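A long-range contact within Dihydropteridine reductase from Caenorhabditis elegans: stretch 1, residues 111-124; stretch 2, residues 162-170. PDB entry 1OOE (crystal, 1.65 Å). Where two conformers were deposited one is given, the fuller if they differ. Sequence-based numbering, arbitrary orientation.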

# COMPACT_ATOMS: atom_id res chain seq x y z
N ALA A 111 6.50 -13.57 -0.25
CA ALA A 111 6.18 -14.66 0.67
C ALA A 111 4.86 -15.30 0.21
O ALA A 111 4.71 -16.53 0.21
CB ALA A 111 6.05 -14.14 2.10
N ALA A 112 3.91 -14.46 -0.19
CA ALA A 112 2.61 -14.95 -0.66
C ALA A 112 2.79 -15.79 -1.93
O ALA A 112 2.20 -16.86 -2.06
CB ALA A 112 1.66 -13.78 -0.93
N LYS A 113 3.61 -15.29 -2.85
CA LYS A 113 3.87 -16.02 -4.10
C LYS A 113 4.46 -17.39 -3.79
O LYS A 113 4.11 -18.39 -4.41
CB LYS A 113 4.84 -15.22 -4.99
CG LYS A 113 5.08 -15.85 -6.37
CD LYS A 113 3.79 -15.89 -7.19
CE LYS A 113 4.01 -16.60 -8.52
NZ LYS A 113 2.81 -16.51 -9.39
N LEU A 114 5.37 -17.43 -2.81
CA LEU A 114 5.99 -18.70 -2.42
C LEU A 114 4.94 -19.66 -1.89
O LEU A 114 4.97 -20.86 -2.19
CB LEU A 114 7.07 -18.46 -1.35
CG LEU A 114 8.37 -17.83 -1.85
CD1 LEU A 114 9.21 -17.36 -0.66
CD2 LEU A 114 9.13 -18.84 -2.68
N ALA A 115 3.99 -19.14 -1.12
CA ALA A 115 2.93 -19.96 -0.54
C ALA A 115 2.02 -20.58 -1.59
O ALA A 115 1.66 -21.75 -1.50
CB ALA A 115 2.11 -19.12 0.44
N THR A 116 1.63 -19.79 -2.59
CA THR A 116 0.75 -20.31 -3.63
C THR A 116 1.45 -21.42 -4.40
O THR A 116 0.80 -22.30 -4.96
CB THR A 116 0.32 -19.20 -4.62
OG1 THR A 116 1.48 -18.65 -5.26
CG2 THR A 116 -0.41 -18.09 -3.89
N THR A 117 2.77 -21.39 -4.38
CA THR A 117 3.58 -22.37 -5.08
C THR A 117 3.98 -23.59 -4.24
O THR A 117 3.87 -24.73 -4.70
CB THR A 117 4.91 -21.75 -5.59
OG1 THR A 117 4.64 -20.57 -6.37
CG2 THR A 117 5.67 -22.75 -6.44
N HIS A 118 4.43 -23.34 -3.02
CA HIS A 118 4.94 -24.40 -2.16
C HIS A 118 4.20 -24.81 -0.89
O HIS A 118 4.55 -25.81 -0.28
CB HIS A 118 6.38 -24.04 -1.78
CG HIS A 118 7.25 -23.75 -2.96
ND1 HIS A 118 7.68 -24.74 -3.82
CD2 HIS A 118 7.77 -22.60 -3.43
CE1 HIS A 118 8.42 -24.20 -4.78
NE2 HIS A 118 8.49 -22.90 -4.56
N LEU A 119 3.19 -24.05 -0.48
CA LEU A 119 2.47 -24.38 0.75
C LEU A 119 1.52 -25.56 0.58
O LEU A 119 0.74 -25.62 -0.37
CB LEU A 119 1.70 -23.16 1.24
CG LEU A 119 1.07 -23.21 2.64
CD1 LEU A 119 2.14 -23.27 3.73
CD2 LEU A 119 0.21 -21.96 2.83
N LYS A 120 1.59 -26.51 1.51
CA LYS A 120 0.72 -27.69 1.47
C LYS A 120 -0.72 -27.28 1.72
O LYS A 120 -0.99 -26.27 2.36
CB LYS A 120 1.13 -28.70 2.55
CG LYS A 120 0.90 -28.15 3.97
CD LYS A 120 0.73 -29.24 5.01
CE LYS A 120 0.66 -28.67 6.42
NZ LYS A 120 0.58 -29.74 7.45
N PRO A 121 -1.68 -28.06 1.19
CA PRO A 121 -3.08 -27.69 1.43
C PRO A 121 -3.27 -27.74 2.95
O PRO A 121 -2.76 -28.64 3.61
CB PRO A 121 -3.85 -28.79 0.71
CG PRO A 121 -2.96 -29.07 -0.47
CD PRO A 121 -1.59 -29.13 0.17
N GLY A 122 -3.98 -26.76 3.49
CA GLY A 122 -4.19 -26.71 4.92
C GLY A 122 -3.04 -26.08 5.68
O GLY A 122 -3.07 -25.99 6.91
N GLY A 123 -2.02 -25.62 4.96
CA GLY A 123 -0.87 -25.01 5.60
C GLY A 123 -1.12 -23.59 6.09
O GLY A 123 -2.22 -23.07 5.94
N LEU A 124 -0.09 -22.97 6.66
CA LEU A 124 -0.20 -21.62 7.19
C LEU A 124 0.76 -20.60 6.59
O LEU A 124 1.95 -20.86 6.45
CB LEU A 124 0.03 -21.65 8.71
CG LEU A 124 0.18 -20.30 9.43
CD1 LEU A 124 -1.15 -19.57 9.42
CD2 LEU A 124 0.66 -20.52 10.86
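Stretch 2 162-170: SGLPDNSAV

Two type II beta turns meet here, one from each stretch, and at their closest the meeting is backbone to backbone. The turn from Lys120 to Gly123 closes with its own bond, Gly123 N to Lys120 O at 2.9 Å; the turn from Pro165 to Ser168 closes with Ser168 N to Pro165 O at 3.2 Å. Where they touch, the CA atoms of Gly122 and Ser168 lie 3.9 Å apart, close enough for main-chain atoms to meet directly. Gly122 N gives a weak hydrogen bond to Asp166 O, 2.9 Å long but bent to 128° at the hydrogen, and Gly122 CA points a hydrogen almost straight at Asn167 O, with 3.2 Å between the two heavy atoms.

Stretch 2 runs along stretch 1 in the same order, Leu164 beside Thr116, Pro165 beside Pro121, Ser168 beside Gly122 and Ala169 beside Leu124. It begins as a loop against the last turns of the helix, becomes extended from Leu164, passes through its turn, and enters a strand at Ala169. Stretch 1 leaves its helix after His118, runs briefly as strand from Leu119, turns a corner at Pro121 and Gly122, and takes up a different strand that includes Leu124. The two strands then pair in parallel: Ala169 N donates to Gly123 O at 3.2 Å with a good angle of 157°, and the Leu124 and Ala169 side chains lie on the same face of the sheet, their CA atoms 5.2 Å apart. Gly123 O also receives a CA-H contact from Ser168 CA at 3.3 Å.

On the helix, the loop lies against two small residues, Ala115 and Thr116. The CB of Ala115 points toward stretch 2 and meets Leu164 CD2 at 3.8 Å; although the CA-to-CB bond of Leu164 points away, its m,t rotamer brings the end of the side chain back to the helix. Thr116 turns its hydroxyl inward to its own helix, OG1 bonding Lys113 O at 2.8 Å, while its methyl CG2 packs on Gly163 O at 3.3 Å and on Leu164 CD2 at 3.8 Å.

Pro165 has the most area covered by the other stretch. Its ring points into the bend where the helix gives way to strand, with CG 3.4 Å from Leu119 O and 4.2 Å from Leu119 CB, and CB 4.0 Å from Pro121 CA. Within its own turn, Ser168 OG donates to Pro165 O at 2.6 Å, so the hydroxyl is satisfied locally.

The glycines carry the clearest steric limits. Gly122 and Gly163 both have positive phi, at backbone angles where a CB would be jammed against the preceding carbonyl oxygen; at Gly163 an ideal CB would also come within 3.4 Å of Thr116 CG2. Gly123 is different: its phi is ordinary, but an ideal CB would fall 2.7 Å from Leu119 CD1, a clash inside stretch 1 itself. Asn167, by contrast, carries its side chain at a positive phi of 67°, out at the exposed corner of its turn.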

# COMPACT_ATOMS: atom_id res chain seq x y z
N SER A 162 -7.76 -16.79 -4.45
CA SER A 162 -6.67 -15.83 -4.33
C SER A 162 -5.39 -16.48 -4.84
O SER A 162 -4.42 -15.80 -5.18
CB SER A 162 -6.46 -15.45 -2.87
OG SER A 162 -5.90 -16.55 -2.18
N GLY A 163 -5.38 -17.81 -4.86
CA GLY A 163 -4.20 -18.53 -5.31
C GLY A 163 -3.63 -19.42 -4.22
O GLY A 163 -2.83 -20.32 -4.51
N LEU A 164 -4.02 -19.18 -2.98
CA LEU A 164 -3.53 -20.01 -1.88
C LEU A 164 -4.19 -21.38 -1.97
O LEU A 164 -5.30 -21.51 -2.49
CB LEU A 164 -3.86 -19.36 -0.52
CG LEU A 164 -3.06 -18.09 -0.19
CD1 LEU A 164 -3.40 -17.64 1.22
CD2 LEU A 164 -1.57 -18.36 -0.33
N PRO A 165 -3.51 -22.42 -1.49
CA PRO A 165 -4.07 -23.77 -1.55
C PRO A 165 -5.31 -23.98 -0.69
O PRO A 165 -5.57 -23.24 0.25
CB PRO A 165 -2.90 -24.66 -1.12
CG PRO A 165 -2.16 -23.79 -0.16
CD PRO A 165 -2.18 -22.44 -0.85
N ASP A 166 -6.09 -25.00 -1.04
CA ASP A 166 -7.31 -25.31 -0.31
C ASP A 166 -7.08 -25.56 1.17
O ASP A 166 -6.08 -26.17 1.57
CB ASP A 166 -7.99 -26.55 -0.90
CG ASP A 166 -8.44 -26.34 -2.33
OD1 ASP A 166 -9.09 -25.31 -2.60
OD2 ASP A 166 -8.16 -27.21 -3.18
N ASN A 167 -8.02 -25.07 1.98
CA ASN A 167 -7.97 -25.26 3.43
C ASN A 167 -6.84 -24.54 4.15
O ASN A 167 -6.66 -24.71 5.35
CB ASN A 167 -7.91 -26.76 3.74
CG ASN A 167 -9.11 -27.52 3.18
OD1 ASN A 167 -9.01 -28.70 2.86
ND2 ASN A 167 -10.25 -26.84 3.09
N SER A 168 -6.07 -23.73 3.42
CA SER A 168 -4.97 -23.00 4.06
C SER A 168 -5.49 -21.72 4.70
O SER A 168 -6.62 -21.30 4.45
CB SER A 168 -3.89 -22.65 3.03
OG SER A 168 -4.38 -21.76 2.04
N ALA A 169 -4.66 -21.11 5.54
CA ALA A 169 -5.05 -19.88 6.21
C ALA A 169 -3.91 -18.88 6.18
O ALA A 169 -2.74 -19.26 6.12
CB ALA A 169 -5.43 -20.17 7.66
N VAL A 170 -4.27 -17.60 6.19
CA VAL A 170 -3.28 -16.53 6.24
C VAL A 170 -3.59 -15.76 7.53
O VAL A 170 -4.76 -15.44 7.81
CB VAL A 170 -3.37 -15.58 5.01
CG1 VAL A 170 -4.76 -14.99 4.89
CG2 VAL A 170 -2.34 -14.47 5.14